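Uncharacterized protein (Pseudomonas syringae pv. tomato, PDB 3K4I) is of unknown function but has the fold of the aldolase/RraA family and is modelled as a trimer with bound magnesium ions. Local coordinates at residues 75-79 and 104-108. Coordinates in Å, arbitrary orientation, origin at the centre of the assembly. Residue numbers count along the deposited sequence, not the author numbering.
Sequences ANYID and MTHFA
In this RraA-like fold, a 3-10 turn from the loop between strands 53-63 and 85-90 packs against one side of helix 102-110. Residues 76-79 are the first part of a 3-10 segment that runs on past Asp79, and Ile78 N donates to Ala75 O at 2.8 Å; residues 104-108 are regular alpha-helix, with Ala108 N to Met104 O also 2.8 Å. The CA atoms come nearest at Ala75 and Met104, 6.7 Å apart. No hydrogen bond crosses the interface, which buries 337 Å², mostly by Met104, Ile78 and Phe107 (93, 85 and 77 Å²). Met104, a selenomethionine in rotamer m, t, p, reaches across to the turn: its SE lies 3.7 Å from Ala75 CB, and its CE is 3.2 Å from Tyr77 OH and 3.7 Å from Tyr77 CZ. With chi1 p, Tyr77 directs its ring into the core, against Phe58, Val60 and Ile87 of the central sheet. Ile78 (t, t) points into the space between the two large helix side chains, placing CD1 4.1 Å from Met104 CB and CG1 3.6 Å from Phe107 CD2. Phe107, three residues and so nearly one turn further along the helix than Met104, has a chi1 of t that swings its ring to Ile78 and Asp79; there Phe107 CE2 is 3.5 Å from Ile78 O. Asp79 OD1 and OD2 accept hydrogen bonds from Leu213 N and Glu214 N of the second subunit, so the turn also belongs to a subunit interface; OD1 additionally sits 3.3 Å from Phe107 CE1. Over the face of the Phe107 ring, Ile78 CG2 makes a CH-pi contact, 3.9 Å from the centroid and 12° off the normal.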
loop_
_atom_site.group_PDB
_atom_site.type_symbol
_atom_site.label_atom_id
_atom_site.label_comp_id
_atom_site.label_asym_id
_atom_site.label_seq_id
_atom_site.Cartn_x
_atom_site.Cartn_y
_atom_site.Cartn_z
ATOM N N ALA C 75 21.171 10.312 -10.647
ATOM C CA ALA C 75 20.945 11.312 -9.596
ATOM C C ALA C 75 21.566 12.661 -9.963
ATOM O O ALA C 75 21.050 13.701 -9.580
ATOM C CB ALA C 75 21.494 10.821 -8.267
ATOM N N ASN C 76 22.662 12.621 -10.723
ATOM C CA ASN C 76 23.422 13.818 -11.128
ATOM C C ASN C 76 22.629 15.083 -11.520
ATOM O O ASN C 76 23.068 16.203 -11.198
ATOM C CB ASN C 76 24.428 13.465 -12.227
ATOM C CG ASN C 76 23.794 12.732 -13.374
ATOM O OD1 ASN C 76 22.859 13.229 -13.994
ATOM N ND2 ASN C 76 24.297 11.536 -13.665
ATOM N N TYR C 77 21.466 14.917 -12.166
ATOM C CA TYR C 77 20.629 16.055 -12.568
ATOM C C TYR C 77 20.161 16.911 -11.401
ATOM O O TYR C 77 19.687 18.023 -11.616
ATOM C CB TYR C 77 19.359 15.603 -13.292
ATOM C CG TYR C 77 18.321 14.896 -12.401
ATOM C CD1 TYR C 77 18.301 13.506 -12.280
ATOM C CD2 TYR C 77 17.356 15.628 -11.681
ATOM C CE1 TYR C 77 17.356 12.854 -11.460
ATOM C CE2 TYR C 77 16.423 14.992 -10.863
ATOM C CZ TYR C 77 16.416 13.606 -10.760
ATOM O OH TYR C 77 15.481 12.976 -9.954
ATOM N N ILE C 78 20.205 16.350 -10.199
ATOM C CA ILE C 78 19.519 16.981 -9.076
ATOM C C ILE C 78 20.132 18.324 -8.702
ATOM O O ILE C 78 19.423 19.188 -8.183
ATOM C CB ILE C 78 19.400 16.047 -7.848
ATOM C CG1 ILE C 78 18.162 16.442 -7.024
ATOM C CG2 ILE C 78 20.743 15.904 -7.131
ATOM C CD1 ILE C 78 17.683 15.441 -6.012
ATOM N N ASP C 79 21.431 18.510 -8.961
ATOM C CA ASP C 79 22.050 19.839 -8.738
ATOM C C ASP C 79 21.391 20.974 -9.525
ATOM O O ASP C 79 21.595 22.147 -9.207
ATOM C CB ASP C 79 23.543 19.801 -9.101
ATOM C CG ASP C 79 24.392 19.161 -8.021
ATOM O OD1 ASP C 79 24.076 19.343 -6.825
ATOM O OD2 ASP C 79 25.401 18.498 -8.372
HETATM N N MSE C 104 19.436 11.191 -2.808
HETATM C CA MSE C 104 18.553 12.168 -3.434
HETATM C C MSE C 104 17.577 12.758 -2.410
HETATM O O MSE C 104 17.310 13.957 -2.433
HETATM C CB MSE C 104 17.848 11.556 -4.642
HETATM C CG MSE C 104 18.869 11.139 -5.667
HETATM SE SE MSE C 104 18.176 9.956 -7.011
HETATM C CE MSE C 104 17.523 11.337 -8.115
ATOM N N THR C 105 17.062 11.908 -1.513
ATOM C CA THR C 105 16.182 12.371 -0.431
ATOM C C THR C 105 16.882 13.379 0.473
ATOM O O THR C 105 16.341 14.426 0.733
ATOM C CB THR C 105 15.734 11.212 0.453
ATOM O OG1 THR C 105 15.016 10.260 -0.345
ATOM C CG2 THR C 105 14.871 11.691 1.586
ATOM N N HIS C 106 18.076 13.043 0.951
ATOM C CA HIS C 106 18.839 13.993 1.753
ATOM C C HIS C 106 19.140 15.261 0.977
ATOM O O HIS C 106 19.093 16.360 1.536
ATOM C CB HIS C 106 20.117 13.370 2.333
ATOM C CG HIS C 106 19.843 12.344 3.385
ATOM N ND1 HIS C 106 19.415 12.678 4.651
ATOM C CD2 HIS C 106 19.910 10.992 3.355
ATOM C CE1 HIS C 106 19.236 11.574 5.359
ATOM N NE2 HIS C 106 19.520 10.537 4.591
ATOM N N PHE C 107 19.487 15.110 -0.292
ATOM C CA PHE C 107 19.736 16.294 -1.119
ATOM C C PHE C 107 18.492 17.189 -1.201
ATOM O O PHE C 107 18.584 18.423 -0.976
ATOM C CB PHE C 107 20.201 15.911 -2.523
ATOM C CG PHE C 107 20.589 17.103 -3.350
ATOM C CD1 PHE C 107 21.916 17.517 -3.387
ATOM C CD2 PHE C 107 19.628 17.844 -4.023
ATOM C CE1 PHE C 107 22.294 18.657 -4.105
ATOM C CE2 PHE C 107 19.987 18.983 -4.751
ATOM C CZ PHE C 107 21.317 19.367 -4.823
ATOM N N ALA C 108 17.345 16.577 -1.511
ATOM C CA ALA C 108 16.068 17.313 -1.613
ATOM C C ALA C 108 15.814 18.138 -0.346
ATOM O O ALA C 108 15.416 19.319 -0.422
ATOM C CB ALA C 108 14.935 16.355 -1.833
#